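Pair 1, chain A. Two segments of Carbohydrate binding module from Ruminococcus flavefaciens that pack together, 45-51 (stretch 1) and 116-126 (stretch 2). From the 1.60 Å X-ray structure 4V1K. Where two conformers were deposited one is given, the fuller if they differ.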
# COMPACT_ATOMS: atom_id res chain seq x y z
N GLN A 45 -3.56 -5.21 -0.14
CA GLN A 45 -4.36 -4.89 -1.31
C GLN A 45 -4.87 -3.45 -1.24
O GLN A 45 -5.35 -3.01 -0.18
CB GLN A 45 -5.57 -5.83 -1.43
CG GLN A 45 -5.16 -7.27 -1.67
CD GLN A 45 -6.32 -8.18 -1.99
OE1 GLN A 45 -7.42 -7.99 -1.49
NE2 GLN A 45 -6.08 -9.21 -2.83
N VAL A 46 -4.72 -2.74 -2.35
CA VAL A 46 -5.20 -1.36 -2.48
C VAL A 46 -6.29 -1.38 -3.57
O VAL A 46 -6.02 -1.68 -4.74
CB VAL A 46 -4.07 -0.39 -2.80
CG1 VAL A 46 -4.63 1.02 -2.95
CG2 VAL A 46 -3.00 -0.45 -1.69
N ASN A 47 -7.51 -1.03 -3.17
CA ASN A 47 -8.67 -1.00 -4.07
C ASN A 47 -8.90 0.42 -4.54
O ASN A 47 -9.10 1.33 -3.72
CB ASN A 47 -9.90 -1.58 -3.37
CG ASN A 47 -9.70 -3.03 -3.01
OD1 ASN A 47 -9.55 -3.87 -3.88
ND2 ASN A 47 -9.64 -3.31 -1.72
N ILE A 48 -8.85 0.60 -5.86
CA ILE A 48 -8.97 1.93 -6.43
C ILE A 48 -10.09 2.02 -7.46
O ILE A 48 -10.47 1.00 -8.05
CB ILE A 48 -7.64 2.43 -7.06
CG1 ILE A 48 -7.22 1.60 -8.27
CG2 ILE A 48 -6.52 2.47 -6.05
CD1 ILE A 48 -6.05 2.19 -9.06
N SER A 49 -10.57 3.23 -7.68
CA SER A 49 -11.60 3.50 -8.67
C SER A 49 -11.42 4.86 -9.32
O SER A 49 -10.71 5.74 -8.79
CB SER A 49 -12.99 3.33 -8.03
OG SER A 49 -13.29 4.35 -7.10
N ALA A 50 -12.06 5.04 -10.46
CA ALA A 50 -11.91 6.25 -11.24
C ALA A 50 -13.19 6.47 -12.05
O ALA A 50 -14.12 5.63 -12.02
CB ALA A 50 -10.70 6.13 -12.15
N ASN A 51 -13.25 7.60 -12.74
CA ASN A 51 -14.39 7.93 -13.58
C ASN A 51 -14.23 7.47 -15.03
O ASN A 51 -15.09 7.74 -15.88
CB ASN A 51 -14.63 9.44 -13.49
CG ASN A 51 -15.22 9.85 -12.16
OD1 ASN A 51 -15.93 9.07 -11.52
ND2 ASN A 51 -14.92 11.06 -11.71
N TRP A 116 3.69 5.67 -11.80
CA TRP A 116 2.92 6.05 -12.99
C TRP A 116 1.54 5.47 -12.88
O TRP A 116 1.39 4.38 -12.35
CB TRP A 116 3.55 5.49 -14.25
CG TRP A 116 2.86 5.89 -15.52
CD1 TRP A 116 1.99 5.12 -16.27
CD2 TRP A 116 2.97 7.14 -16.21
NE1 TRP A 116 1.57 5.83 -17.37
CE2 TRP A 116 2.15 7.07 -17.34
CE3 TRP A 116 3.67 8.32 -15.95
CZ2 TRP A 116 2.05 8.13 -18.24
CZ3 TRP A 116 3.55 9.38 -16.84
CH2 TRP A 116 2.75 9.27 -17.98
N ILE A 117 0.54 6.19 -13.36
CA ILE A 117 -0.77 5.58 -13.57
C ILE A 117 -1.37 6.27 -14.81
O ILE A 117 -1.27 7.49 -14.94
CB ILE A 117 -1.66 5.65 -12.29
CG1 ILE A 117 -2.96 4.85 -12.48
CG2 ILE A 117 -1.92 7.09 -11.88
CD1 ILE A 117 -3.68 4.51 -11.19
N ASP A 118 -1.98 5.48 -15.71
CA ASP A 118 -2.47 6.01 -16.98
C ASP A 118 -3.62 7.01 -16.73
O ASP A 118 -3.60 8.11 -17.22
CB ASP A 118 -2.94 4.88 -17.88
CG ASP A 118 -1.81 4.16 -18.63
OD1 ASP A 118 -0.73 4.74 -18.91
OD2 ASP A 118 -2.02 2.96 -18.97
N CYS A 119 -4.60 6.63 -15.94
CA CYS A 119 -5.69 7.54 -15.57
C CYS A 119 -5.19 8.45 -14.44
O CYS A 119 -4.85 7.97 -13.35
CB CYS A 119 -6.90 6.72 -15.12
SG CYS A 119 -8.28 7.72 -14.55
N ASP A 120 -5.19 9.74 -14.63
CA ASP A 120 -4.46 10.62 -13.69
C ASP A 120 -5.11 10.77 -12.31
O ASP A 120 -4.42 10.90 -11.27
CB ASP A 120 -4.27 12.00 -14.32
CG ASP A 120 -3.17 12.79 -13.69
OD1 ASP A 120 -2.03 12.26 -13.64
OD2 ASP A 120 -3.40 13.97 -13.29
N GLU A 121 -6.42 10.76 -12.31
CA GLU A 121 -7.23 11.00 -11.14
C GLU A 121 -7.92 9.72 -10.71
O GLU A 121 -8.62 9.07 -11.50
CB GLU A 121 -8.25 12.11 -11.40
CG GLU A 121 -7.57 13.47 -11.57
CD GLU A 121 -8.50 14.65 -11.80
OE1 GLU A 121 -9.66 14.67 -11.36
OE2 GLU A 121 -8.01 15.61 -12.43
N PHE A 122 -7.69 9.33 -9.46
CA PHE A 122 -8.33 8.12 -8.93
C PHE A 122 -8.56 8.26 -7.44
O PHE A 122 -7.99 9.14 -6.79
CB PHE A 122 -7.49 6.87 -9.26
CG PHE A 122 -6.16 6.82 -8.54
CD1 PHE A 122 -5.06 7.48 -9.06
CD2 PHE A 122 -5.99 6.10 -7.38
CE1 PHE A 122 -3.84 7.45 -8.44
CE2 PHE A 122 -4.75 6.06 -6.74
CZ PHE A 122 -3.67 6.73 -7.27
N THR A 123 -9.40 7.38 -6.90
CA THR A 123 -9.66 7.32 -5.46
C THR A 123 -9.20 5.99 -4.87
O THR A 123 -9.43 4.91 -5.46
CB THR A 123 -11.17 7.51 -5.17
OG1 THR A 123 -11.61 8.78 -5.70
CG2 THR A 123 -11.45 7.52 -3.66
N ILE A 124 -8.50 6.09 -3.74
CA ILE A 124 -8.18 4.91 -2.91
C ILE A 124 -9.41 4.65 -2.04
O ILE A 124 -9.67 5.35 -1.01
CB ILE A 124 -6.90 5.13 -2.05
CG1 ILE A 124 -5.70 5.37 -2.97
CG2 ILE A 124 -6.63 3.93 -1.12
CD1 ILE A 124 -4.44 5.79 -2.22
N ASP A 125 -10.17 3.64 -2.45
CA ASP A 125 -11.40 3.30 -1.74
C ASP A 125 -11.17 2.49 -0.47
O ASP A 125 -11.85 2.72 0.55
CB ASP A 125 -12.35 2.54 -2.66
CG ASP A 125 -12.81 3.38 -3.86
OD1 ASP A 125 -13.19 4.56 -3.69
OD2 ASP A 125 -12.82 2.83 -4.97
N SER A 126 -10.24 1.54 -0.53
CA SER A 126 -9.87 0.78 0.65
C SER A 126 -8.44 0.24 0.58
O SER A 126 -7.88 0.12 -0.51
CB SER A 126 -10.87 -0.37 0.88
OG SER A 126 -10.89 -1.29 -0.18
O HOH W 1 -11.06 9.56 -12.40

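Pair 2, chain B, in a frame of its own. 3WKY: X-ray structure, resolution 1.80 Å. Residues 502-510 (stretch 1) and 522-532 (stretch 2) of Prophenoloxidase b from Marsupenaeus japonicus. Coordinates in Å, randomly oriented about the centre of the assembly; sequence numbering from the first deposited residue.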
# COMPACT_ATOMS: atom_id res chain seq x y z
N LYS B 502 15.40 53.97 14.51
CA LYS B 502 15.74 52.95 13.52
C LYS B 502 14.51 52.69 12.66
O LYS B 502 13.42 52.45 13.18
CB LYS B 502 16.21 51.67 14.22
CG LYS B 502 16.26 50.45 13.31
CD LYS B 502 17.20 49.38 13.86
CE LYS B 502 18.63 49.64 13.41
NZ LYS B 502 19.59 48.65 13.96
N LEU B 503 14.66 52.81 11.34
CA LEU B 503 13.57 52.51 10.43
C LEU B 503 13.66 51.02 10.09
O LEU B 503 14.75 50.50 9.84
CB LEU B 503 13.67 53.35 9.17
CG LEU B 503 13.17 54.79 9.34
CD1 LEU B 503 13.50 55.62 8.12
CD2 LEU B 503 11.67 54.76 9.58
N ARG B 504 12.52 50.34 10.11
CA ARG B 504 12.49 48.90 9.84
C ARG B 504 11.46 48.71 8.75
O ARG B 504 10.29 49.00 8.95
CB ARG B 504 12.05 48.17 11.09
CG ARG B 504 12.94 48.41 12.29
CD ARG B 504 12.38 47.78 13.52
NE ARG B 504 13.18 48.09 14.69
CZ ARG B 504 14.23 47.39 15.10
NH1 ARG B 504 14.61 46.29 14.44
NH2 ARG B 504 14.89 47.78 16.18
N ILE B 505 11.91 48.24 7.60
CA ILE B 505 11.05 48.19 6.43
C ILE B 505 11.01 46.76 5.88
O ILE B 505 12.06 46.17 5.65
CB ILE B 505 11.56 49.13 5.35
CG1 ILE B 505 11.61 50.56 5.94
CG2 ILE B 505 10.69 49.07 4.12
CD1 ILE B 505 11.75 51.67 4.93
N PHE B 506 9.81 46.20 5.71
CA PHE B 506 9.66 44.80 5.28
C PHE B 506 8.65 44.68 4.14
O PHE B 506 7.76 45.52 4.01
CB PHE B 506 9.22 43.91 6.46
CG PHE B 506 10.28 43.73 7.51
CD1 PHE B 506 10.44 44.65 8.54
CD2 PHE B 506 11.14 42.63 7.47
CE1 PHE B 506 11.43 44.48 9.50
CE2 PHE B 506 12.12 42.46 8.44
CZ PHE B 506 12.27 43.38 9.45
N LEU B 507 8.79 43.63 3.33
CA LEU B 507 7.98 43.44 2.14
C LEU B 507 7.29 42.08 2.23
O LEU B 507 7.89 41.13 2.75
CB LEU B 507 8.87 43.45 0.88
CG LEU B 507 8.21 43.48 -0.51
CD1 LEU B 507 7.74 44.89 -0.85
CD2 LEU B 507 9.17 42.97 -1.58
N ALA B 508 6.05 41.99 1.75
CA ALA B 508 5.36 40.70 1.61
C ALA B 508 4.27 40.82 0.55
O ALA B 508 3.72 41.90 0.36
CB ALA B 508 4.75 40.26 2.94
N PRO B 509 3.95 39.72 -0.14
CA PRO B 509 2.82 39.83 -1.08
C PRO B 509 1.52 40.10 -0.33
O PRO B 509 1.37 39.69 0.83
CB PRO B 509 2.76 38.43 -1.72
CG PRO B 509 4.11 37.82 -1.46
CD PRO B 509 4.56 38.38 -0.14
N LYS B 510 0.59 40.79 -0.98
CA LYS B 510 -0.69 41.06 -0.36
C LYS B 510 -1.64 39.86 -0.45
O LYS B 510 -2.40 39.58 0.49
CB LYS B 510 -1.33 42.31 -0.99
CG LYS B 510 -2.64 42.74 -0.34
CD LYS B 510 -3.04 44.15 -0.77
CE LYS B 510 -4.31 44.61 -0.07
NZ LYS B 510 -4.70 45.99 -0.48
N SER B 522 -0.79 34.64 8.46
CA SER B 522 -0.18 34.09 7.25
C SER B 522 0.98 34.94 6.77
O SER B 522 1.97 34.42 6.25
CB SER B 522 -1.23 33.97 6.13
OG SER B 522 -2.28 33.12 6.53
N LEU B 523 0.87 36.26 6.93
CA LEU B 523 1.93 37.16 6.48
C LEU B 523 3.22 36.98 7.26
O LEU B 523 4.30 37.27 6.74
CB LEU B 523 1.46 38.63 6.56
CG LEU B 523 0.41 39.03 5.52
CD1 LEU B 523 -0.15 40.44 5.83
CD2 LEU B 523 1.03 39.02 4.14
N LEU B 524 3.14 36.51 8.50
CA LEU B 524 4.35 36.23 9.28
C LEU B 524 5.32 35.31 8.54
O LEU B 524 6.53 35.40 8.73
CB LEU B 524 4.01 35.58 10.63
CG LEU B 524 3.27 36.41 11.67
CD1 LEU B 524 3.03 35.57 12.92
CD2 LEU B 524 4.06 37.67 12.01
N ARG B 525 4.80 34.43 7.70
CA ARG B 525 5.68 33.46 7.04
C ARG B 525 6.33 34.10 5.81
O ARG B 525 7.19 33.48 5.18
CB ARG B 525 4.90 32.21 6.61
CG ARG B 525 3.99 31.61 7.71
CD ARG B 525 4.75 31.30 9.02
NE ARG B 525 6.02 30.59 8.80
CZ ARG B 525 6.12 29.27 8.60
NH1 ARG B 525 5.03 28.52 8.55
NH2 ARG B 525 7.32 28.72 8.43
N TYR B 526 5.91 35.32 5.47
CA TYR B 526 6.36 35.99 4.25
C TYR B 526 7.27 37.21 4.43
O TYR B 526 8.05 37.51 3.54
CB TYR B 526 5.17 36.42 3.36
CG TYR B 526 4.61 35.32 2.48
CD1 TYR B 526 5.10 35.11 1.20
CD2 TYR B 526 3.58 34.49 2.92
CE1 TYR B 526 4.59 34.10 0.38
CE2 TYR B 526 3.06 33.48 2.11
CZ TYR B 526 3.56 33.30 0.84
OH TYR B 526 3.04 32.31 0.03
N TRP B 527 7.16 37.95 5.54
CA TRP B 527 7.90 39.23 5.65
C TRP B 527 9.39 39.07 5.38
O TRP B 527 10.04 38.23 6.00
CB TRP B 527 7.71 39.87 7.02
CG TRP B 527 6.30 40.27 7.28
CD1 TRP B 527 5.45 39.74 8.21
CD2 TRP B 527 5.57 41.31 6.60
NE1 TRP B 527 4.23 40.38 8.15
CE2 TRP B 527 4.28 41.34 7.18
CE3 TRP B 527 5.88 42.21 5.58
CZ2 TRP B 527 3.29 42.24 6.75
CZ3 TRP B 527 4.90 43.09 5.15
CH2 TRP B 527 3.62 43.10 5.73
N THR B 528 9.93 39.89 4.48
CA THR B 528 11.36 39.88 4.20
C THR B 528 11.94 41.28 4.35
O THR B 528 11.27 42.28 4.04
CB THR B 528 11.70 39.30 2.79
OG1 THR B 528 13.12 39.18 2.65
CG2 THR B 528 11.13 40.19 1.67
N GLU B 529 13.17 41.34 4.84
CA GLU B 529 13.81 42.63 5.09
C GLU B 529 14.06 43.40 3.79
O GLU B 529 14.61 42.86 2.83
CB GLU B 529 15.12 42.43 5.86
CG GLU B 529 15.84 43.75 6.24
CD GLU B 529 17.00 43.53 7.17
OE1 GLU B 529 16.89 42.66 8.09
OE2 GLU B 529 18.04 44.21 7.00
N VAL B 530 13.65 44.67 3.78
CA VAL B 530 13.92 45.58 2.67
C VAL B 530 15.07 46.49 3.10
O VAL B 530 16.04 46.69 2.36
CB VAL B 530 12.70 46.45 2.36
CG1 VAL B 530 13.06 47.59 1.38
CG2 VAL B 530 11.57 45.60 1.80
N ASP B 531 14.97 47.01 4.33
CA ASP B 531 15.94 47.97 4.85
C ASP B 531 15.69 48.19 6.33
O ASP B 531 14.58 48.53 6.74
CB ASP B 531 15.81 49.30 4.09
CG ASP B 531 17.11 50.11 4.05
OD1 ASP B 531 18.15 49.64 4.55
OD2 ASP B 531 17.08 51.23 3.49
N VAL B 532 16.73 47.96 7.14
CA VAL B 532 16.65 48.19 8.58
C VAL B 532 17.92 48.94 8.95
O VAL B 532 19.01 48.41 8.80
CB VAL B 532 16.57 46.86 9.37
CG1 VAL B 532 16.78 47.10 10.87
CG2 VAL B 532 15.24 46.16 9.11

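Both pairs set two antiparallel strands side by side with a beta bulge at the same place, and 14 central residues superpose with an RMSD of 0.8 Å. The bulge puts two residues of stretch 2 opposite a single carbonyl. In pair 1, Asn A47 O accepts from Asp A125 N at 2.8 Å and, weakly, from Ser A126 N at 3.4 Å; in pair 2, Ile B505 O accepts from Val B530 N at 2.9 Å and, weakly, from Asp B531 N at 3.3 Å. The extra residues, Asp A125 and Val B530, match to 0.2 Å at CA; they have psi of -41° and -46°, and both point CA-to-CB toward stretch 1. Beyond the bulge, regular pairing resumes: Ser A49 N to Thr A123 O is 3.0 Å and Thr A123 N to Ser A49 O is 2.8 Å, while Leu B507 N to Thr B528 O and Thr B528 N to Leu B507 O are both 2.9 Å.

In these two pairs the chemistry of the bulge residue suits that of its neighbours. In pair 1 the slot is polar: Ser A49 OG donates to Asp A125 OD2 at 2.7 Å, and on the face of Ser A49, Asn A47 ND2 donates to Ser A126 OG at 2.8 Å. Pair 2 fills the slot with hydrocarbon. Val B530 CG2 lies 3.6 Å from Leu B507 CB, and Val B530 CB lies 3.7 Å from Ile B505 CG2, where Leu B507 and Ile B505 match Ser A49 and Asn A47. The bulge residue thus meets its neighbours through a hydrogen bond in pair 1 and through hydrocarbon in pair 2.

On the other face, one aliphatic position becomes aromatic (Ile A48, Phe B506), while its aromatic neighbour stays aromatic (Phe A122, Trp B527). Ile A48 packs its CG2 3.9 Å from Phe A122 CD2; at the matching positions, Phe B506 CB sits 3.8 Å from Trp B527 CE3. Ile A48 pairs with Ile A124, whereas Phe B506 pairs with Glu B529, whose carboxylate is hydrogen-bonded elsewhere in the structure. Phe B506 CZ lies 4.1 Å from Val B532 CG2.

The tightest match is alanine in both, Ala A50 and Ala B508, 0.1 Å apart at CA. Ala A50 CB rests 3.8 Å from Cys A119 SG and 4.4 Å from Phe A122 CB. Ala B508 CB lies over one face of the Trp B527 indole, 3.8 Å from the centroid of its six-membered ring, and 4.1 Å from CD2 of Leu B523, the counterpart of Cys A119. The same methyl packs against Cys A119 and Phe A122 in pair 1, and against Leu B523 and the indole of Trp B527 in pair 2.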